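U6 snRNA-associated Sm-like protein LSm8 (Schizosaccharomyces pombe, PDB 6PPN) forms part of the nuclear LSM2-LSM8 complex, which binds the end of U6 snRNA carrying a cyclic 2',3' phosphate and acts in spliceosome assembly. Local coordinates at residues L3-D17 against L60-E73. Residues are numbered along the deposited sequence; the frame is centred on the assembly and turned at random.
Sequences LADFMEQRVQVITND and LRGENVAMVGLVNE. With nucleotides of chain A.
F6 lays one face of its ring over L70, whose CB sits 3.9 Å from the ring centroid in a CH-pi contact. The F6 edge meets V68 O, with CE2 3.3 Å away. V68 places CG1 anti to its backbone N (chi1 -178°), and this methyl packs tightly on V11 CG1, at 3.5 Å, and also reaches L3 CD2. On the other face of the sheet, I14 and M67 lie side by side, and M67 CE rests against I14 CB at 3.9 Å. At A66 and M67 a classic beta bulge interrupts the antiparallel register, and both backbone N-H groups grip I14 O, in its carbonyl plane. In the RNA site, the R61 guanidinium lies over the base of U2 of chain A, while R61 NE holds E63 OE1 in a 2.7 Å salt bridge. E63 OE2 pairs with a basic side chain of a neighbouring subunit. With an alanine here in place of R61, the base would probably lose its cover on that face, and E63 OE1 its guanidinium mate. E63 N donates to O2 of U2 of chain A over 2.8 Å. Strand 65-71 also pairs with a neighbouring subunit, as in the Sm fold, whose strongly bent antiparallel sheet assembles into RNA-binding rings.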
loop_
_atom_site.group_PDB
_atom_site.type_symbol
_atom_site.label_atom_id
_atom_site.label_comp_id
_atom_site.label_asym_id
_atom_site.label_seq_id
_atom_site.Cartn_x
_atom_site.Cartn_y
_atom_site.Cartn_z
ATOM N N LEU H 3 -5.632 -2.740 -20.689
ATOM C CA LEU H 3 -7.007 -2.412 -20.324
ATOM C C LEU H 3 -7.744 -1.723 -21.449
ATOM O O LEU H 3 -8.971 -1.776 -21.480
ATOM C CB LEU H 3 -7.036 -1.496 -19.113
ATOM C CG LEU H 3 -6.908 -2.194 -17.771
ATOM C CD1 LEU H 3 -6.889 -1.148 -16.646
ATOM C CD2 LEU H 3 -8.052 -3.206 -17.619
ATOM N N ALA H 4 -7.035 -1.079 -22.376
ATOM C CA ALA H 4 -7.704 -0.597 -23.575
ATOM C C ALA H 4 -8.403 -1.729 -24.308
ATOM O O ALA H 4 -9.422 -1.501 -24.970
ATOM C CB ALA H 4 -6.701 0.079 -24.510
ATOM N N ASP H 5 -7.898 -2.960 -24.174
ATOM C CA ASP H 5 -8.563 -4.110 -24.785
ATOM C C ASP H 5 -9.951 -4.349 -24.217
ATOM O O ASP H 5 -10.773 -4.975 -24.883
ATOM C CB ASP H 5 -7.754 -5.388 -24.557
ATOM C CG ASP H 5 -6.434 -5.371 -25.240
ATOM O OD1 ASP H 5 -6.186 -4.446 -26.050
ATOM O OD2 ASP H 5 -5.654 -6.327 -25.008
ATOM N N PHE H 6 -10.224 -3.884 -22.996
ATOM C CA PHE H 6 -11.497 -4.119 -22.321
ATOM C C PHE H 6 -12.478 -2.951 -22.431
ATOM O O PHE H 6 -13.584 -3.045 -21.883
ATOM C CB PHE H 6 -11.269 -4.409 -20.835
ATOM C CG PHE H 6 -10.449 -5.633 -20.556
ATOM C CD1 PHE H 6 -10.244 -6.592 -21.520
ATOM C CD2 PHE H 6 -9.894 -5.824 -19.292
ATOM C CE1 PHE H 6 -9.494 -7.721 -21.243
ATOM C CE2 PHE H 6 -9.149 -6.956 -19.000
ATOM C CZ PHE H 6 -8.938 -7.912 -19.994
ATOM N N MET H 7 -12.104 -1.854 -23.093
ATOM C CA MET H 7 -12.941 -0.655 -23.104
ATOM C C MET H 7 -14.347 -0.929 -23.645
ATOM O O MET H 7 -14.530 -1.668 -24.621
ATOM C CB MET H 7 -12.280 0.432 -23.944
ATOM C CG MET H 7 -11.205 1.200 -23.216
ATOM S SD MET H 7 -11.938 2.115 -21.862
ATOM C CE MET H 7 -13.037 3.157 -22.814
ATOM N N GLU H 8 -15.344 -0.306 -23.005
ATOM C CA GLU H 8 -16.746 -0.364 -23.411
ATOM C C GLU H 8 -17.323 -1.767 -23.315
ATOM O O GLU H 8 -18.310 -2.080 -23.988
ATOM C CB GLU H 8 -16.966 0.176 -24.835
ATOM C CG GLU H 8 -16.360 1.530 -25.108
ATOM C CD GLU H 8 -16.911 2.635 -24.214
ATOM O OE1 GLU H 8 -18.063 2.522 -23.720
ATOM O OE2 GLU H 8 -16.159 3.614 -23.982
ATOM N N GLN H 9 -16.710 -2.644 -22.530
ATOM C CA GLN H 9 -17.235 -3.987 -22.352
ATOM C C GLN H 9 -17.462 -4.260 -20.872
ATOM O O GLN H 9 -16.924 -3.560 -20.004
ATOM C CB GLN H 9 -16.289 -5.035 -22.947
ATOM C CG GLN H 9 -16.014 -4.812 -24.426
ATOM C CD GLN H 9 -14.709 -5.447 -24.860
ATOM O OE1 GLN H 9 -14.642 -6.656 -25.118
ATOM N NE2 GLN H 9 -13.644 -4.638 -24.890
ATOM N N ARG H 10 -18.283 -5.282 -20.597
ATOM C CA ARG H 10 -18.527 -5.715 -19.227
ATOM C C ARG H 10 -17.254 -6.295 -18.647
ATOM O O ARG H 10 -16.559 -7.081 -19.291
ATOM C CB ARG H 10 -19.640 -6.750 -19.145
ATOM C CG ARG H 10 -20.992 -6.217 -19.562
ATOM C CD ARG H 10 -21.434 -4.977 -18.759
ATOM N NE ARG H 10 -21.880 -5.260 -17.390
ATOM C CZ ARG H 10 -22.467 -4.362 -16.587
ATOM N NH1 ARG H 10 -22.692 -3.123 -17.007
ATOM N NH2 ARG H 10 -22.839 -4.701 -15.354
ATOM N N VAL H 11 -16.941 -5.878 -17.438
ATOM C CA VAL H 11 -15.666 -6.135 -16.807
ATOM C C VAL H 11 -15.954 -6.462 -15.348
ATOM O O VAL H 11 -16.970 -6.033 -14.797
ATOM C CB VAL H 11 -14.804 -4.876 -17.005
ATOM C CG1 VAL H 11 -14.215 -4.389 -15.727
ATOM C CG2 VAL H 11 -13.798 -5.088 -18.138
ATOM N N GLN H 12 -15.083 -7.242 -14.716
ATOM C CA GLN H 12 -15.283 -7.647 -13.329
ATOM C C GLN H 12 -14.026 -7.301 -12.548
ATOM O O GLN H 12 -12.967 -7.870 -12.791
ATOM C CB GLN H 12 -15.590 -9.142 -13.197
ATOM C CG GLN H 12 -15.490 -9.628 -11.735
ATOM C CD GLN H 12 -15.948 -11.065 -11.535
ATOM O OE1 GLN H 12 -17.141 -11.365 -11.615
ATOM N NE2 GLN H 12 -14.998 -11.960 -11.271
ATOM N N VAL H 13 -14.150 -6.399 -11.585
ATOM C CA VAL H 13 -13.011 -5.878 -10.845
ATOM C C VAL H 13 -12.969 -6.565 -9.500
ATOM O O VAL H 13 -13.995 -6.643 -8.808
ATOM C CB VAL H 13 -13.115 -4.357 -10.642
ATOM C CG1 VAL H 13 -11.927 -3.887 -9.798
ATOM C CG2 VAL H 13 -13.151 -3.614 -11.990
ATOM N N ILE H 14 -11.792 -7.056 -9.129
ATOM C CA ILE H 14 -11.521 -7.532 -7.782
ATOM C C ILE H 14 -10.643 -6.486 -7.121
ATOM O O ILE H 14 -9.553 -6.182 -7.631
ATOM C CB ILE H 14 -10.807 -8.886 -7.774
ATOM C CG1 ILE H 14 -11.533 -9.864 -8.674
ATOM C CG2 ILE H 14 -10.757 -9.408 -6.358
ATOM C CD1 ILE H 14 -12.714 -10.341 -8.063
ATOM N N THR H 15 -11.093 -5.961 -5.985
ATOM C CA THR H 15 -10.385 -4.904 -5.284
ATOM C C THR H 15 -9.561 -5.477 -4.141
ATOM O O THR H 15 -9.668 -6.661 -3.782
ATOM C CB THR H 15 -11.379 -3.876 -4.757
ATOM O OG1 THR H 15 -12.295 -4.530 -3.904
ATOM C CG2 THR H 15 -12.182 -3.318 -5.867
ATOM N N ASN H 16 -8.710 -4.615 -3.565
ATOM C CA ASN H 16 -7.801 -5.089 -2.526
ATOM C C ASN H 16 -8.532 -5.512 -1.264
ATOM O O ASN H 16 -7.967 -6.283 -0.476
ATOM C CB ASN H 16 -6.756 -4.022 -2.193
ATOM C CG ASN H 16 -5.731 -3.842 -3.314
ATOM O OD1 ASN H 16 -5.837 -4.463 -4.382
ATOM N ND2 ASN H 16 -4.718 -3.025 -3.063
ATOM N N ASP H 17 -9.753 -5.019 -1.032
ATOM C CA ASP H 17 -10.540 -5.450 0.115
ATOM C C ASP H 17 -11.423 -6.641 -0.218
ATOM O O ASP H 17 -12.298 -6.992 0.581
ATOM C CB ASP H 17 -11.394 -4.297 0.668
ATOM C CG ASP H 17 -12.203 -3.587 -0.411
ATOM O OD1 ASP H 17 -12.231 -4.077 -1.558
ATOM O OD2 ASP H 17 -12.832 -2.539 -0.115
ATOM N N LEU H 60 -13.045 3.915 -9.317
ATOM C CA LEU H 60 -12.231 3.118 -8.407
ATOM C C LEU H 60 -10.809 3.652 -8.473
ATOM O O LEU H 60 -10.254 3.808 -9.565
ATOM C CB LEU H 60 -12.212 1.638 -8.787
ATOM C CG LEU H 60 -13.482 0.826 -8.540
ATOM C CD1 LEU H 60 -14.272 0.650 -9.832
ATOM C CD2 LEU H 60 -13.151 -0.514 -7.904
ATOM N N ARG H 61 -10.225 3.942 -7.317
ATOM C CA ARG H 61 -8.851 4.420 -7.296
ATOM C C ARG H 61 -7.930 3.235 -7.542
ATOM O O ARG H 61 -8.100 2.186 -6.917
ATOM C CB ARG H 61 -8.549 5.089 -5.963
ATOM C CG ARG H 61 -7.127 5.649 -5.835
ATOM C CD ARG H 61 -6.993 6.500 -4.555
ATOM N NE ARG H 61 -5.592 6.798 -4.271
ATOM C CZ ARG H 61 -4.940 7.854 -4.759
ATOM N NH1 ARG H 61 -5.559 8.733 -5.550
ATOM N NH2 ARG H 61 -3.668 8.043 -4.442
ATOM N N GLY H 62 -6.950 3.407 -8.441
ATOM C CA GLY H 62 -6.173 2.263 -8.934
ATOM C C GLY H 62 -5.408 1.516 -7.857
ATOM O O GLY H 62 -5.244 0.291 -7.916
ATOM N N GLU H 63 -4.918 2.236 -6.875
ATOM C CA GLU H 63 -4.296 1.652 -5.707
ATOM C C GLU H 63 -5.125 0.538 -5.104
ATOM O O GLU H 63 -4.584 -0.319 -4.413
ATOM C CB GLU H 63 -4.145 2.811 -4.706
ATOM C CG GLU H 63 -3.668 2.536 -3.364
ATOM C CD GLU H 63 -3.491 3.838 -2.624
ATOM O OE1 GLU H 63 -4.197 4.809 -2.987
ATOM O OE2 GLU H 63 -2.628 3.911 -1.721
ATOM N N ASN H 64 -6.434 0.542 -5.322
ATOM C CA ASN H 64 -7.303 -0.414 -4.654
ATOM C C ASN H 64 -7.728 -1.526 -5.601
ATOM O O ASN H 64 -8.446 -2.447 -5.196
ATOM C CB ASN H 64 -8.497 0.349 -4.050
ATOM C CG ASN H 64 -9.483 -0.557 -3.297
ATOM O OD1 ASN H 64 -10.658 -0.617 -3.660
ATOM N ND2 ASN H 64 -9.022 -1.244 -2.245
ATOM N N VAL H 65 -7.232 -1.495 -6.833
ATOM C CA VAL H 65 -7.594 -2.459 -7.869
ATOM C C VAL H 65 -6.567 -3.578 -7.892
ATOM O O VAL H 65 -5.366 -3.334 -8.066
ATOM C CB VAL H 65 -7.675 -1.783 -9.243
ATOM C CG1 VAL H 65 -7.838 -2.848 -10.338
ATOM C CG2 VAL H 65 -8.841 -0.816 -9.263
ATOM N N ALA H 66 -7.031 -4.810 -7.716
ATOM C CA ALA H 66 -6.164 -5.975 -7.857
ATOM C C ALA H 66 -6.245 -6.575 -9.249
ATOM O O ALA H 66 -5.218 -6.823 -9.893
ATOM C CB ALA H 66 -6.532 -7.050 -6.810
ATOM N N MET H 67 -7.445 -6.834 -9.732
ATOM C CA MET H 67 -7.583 -7.514 -11.016
ATOM C C MET H 67 -8.737 -6.901 -11.749
ATOM O O MET H 67 -9.717 -6.516 -11.115
ATOM C CB MET H 67 -7.912 -9.000 -10.868
ATOM C CG MET H 67 -6.774 -9.848 -10.395
ATOM S SD MET H 67 -7.495 -11.453 -10.065
ATOM C CE MET H 67 -7.821 -11.317 -8.305
ATOM N N VAL H 68 -8.651 -6.885 -13.078
ATOM C CA VAL H 68 -9.776 -6.539 -13.952
ATOM C C VAL H 68 -9.958 -7.676 -14.958
ATOM O O VAL H 68 -9.084 -7.908 -15.798
ATOM C CB VAL H 68 -9.556 -5.205 -14.687
ATOM C CG1 VAL H 68 -10.776 -4.871 -15.534
ATOM C CG2 VAL H 68 -9.249 -4.063 -13.692
ATOM N N GLY H 69 -11.068 -8.395 -14.871
ATOM C CA GLY H 69 -11.344 -9.512 -15.760
ATOM C C GLY H 69 -12.392 -9.118 -16.786
ATOM O O GLY H 69 -13.308 -8.371 -16.478
ATOM N N LEU H 70 -12.251 -9.616 -18.007
ATOM C CA LEU H 70 -13.242 -9.381 -19.045
ATOM C C LEU H 70 -14.292 -10.475 -18.918
ATOM O O LEU H 70 -13.957 -11.662 -18.998
ATOM C CB LEU H 70 -12.576 -9.413 -20.420
ATOM C CG LEU H 70 -13.430 -9.099 -21.639
ATOM C CD1 LEU H 70 -13.792 -7.621 -21.643
ATOM C CD2 LEU H 70 -12.646 -9.414 -22.894
ATOM N N VAL H 71 -15.551 -10.100 -18.699
ATOM C CA VAL H 71 -16.557 -11.132 -18.483
ATOM C C VAL H 71 -16.996 -11.652 -19.845
ATOM O O VAL H 71 -17.361 -10.886 -20.750
ATOM C CB VAL H 71 -17.737 -10.636 -17.623
ATOM C CG1 VAL H 71 -17.424 -9.308 -16.958
ATOM C CG2 VAL H 71 -19.010 -10.575 -18.378
ATOM N N ASN H 72 -16.889 -12.962 -20.012
ATOM C CA ASN H 72 -17.234 -13.600 -21.262
ATOM C C ASN H 72 -18.726 -13.824 -21.247
ATOM O O ASN H 72 -19.224 -14.589 -20.413
ATOM C CB ASN H 72 -16.475 -14.912 -21.391
ATOM C CG ASN H 72 -16.519 -15.463 -22.780
ATOM O OD1 ASN H 72 -17.413 -16.227 -23.144
ATOM N ND2 ASN H 72 -15.550 -15.060 -23.583
ATOM N N GLU H 73 -19.442 -13.161 -22.160
ATOM C CA GLU H 73 -20.893 -13.129 -22.041
ATOM C C GLU H 73 -21.488 -14.528 -22.121
ATOM O O GLU H 73 -22.420 -14.847 -21.377
ATOM C CB GLU H 73 -21.512 -12.208 -23.096
ATOM C CG GLU H 73 -20.925 -10.767 -23.198
ATOM C CD GLU H 73 -20.863 -9.948 -21.876
ATOM O OE1 GLU H 73 -20.439 -8.766 -21.942
ATOM O OE2 GLU H 73 -21.255 -10.435 -20.790
ATOM P P U A 2 1.619 8.490 -5.317
ATOM O OP1 U A 2 2.999 8.068 -4.943
ATOM O OP2 U A 2 1.397 9.271 -6.561
ATOM O "O5'" U A 2 0.626 7.269 -5.477
ATOM C "C5'" U A 2 0.310 6.460 -4.358
ATOM C "C4'" U A 2 -0.511 5.290 -4.804
ATOM O "O4'" U A 2 -1.803 5.782 -5.254
ATOM C "C3'" U A 2 0.074 4.511 -5.982
ATOM O "O3'" U A 2 -0.432 3.190 -5.908
ATOM C "C2'" U A 2 -0.604 5.176 -7.159
ATOM O "O2'" U A 2 -0.610 4.394 -8.331
ATOM C "C1'" U A 2 -2.007 5.380 -6.588
ATOM N N1 U A 2 -2.805 6.396 -7.276
ATOM C C2 U A 2 -4.048 6.021 -7.746
ATOM O O2 U A 2 -4.527 4.890 -7.583
ATOM N N3 U A 2 -4.725 7.027 -8.394
ATOM C C4 U A 2 -4.296 8.328 -8.610
ATOM O O4 U A 2 -5.008 9.140 -9.216
ATOM C C5 U A 2 -2.997 8.617 -8.097
ATOM C C6 U A 2 -2.310 7.660 -7.472
HETATM O O HOH W 1 -13.399 -1.348 -2.778
#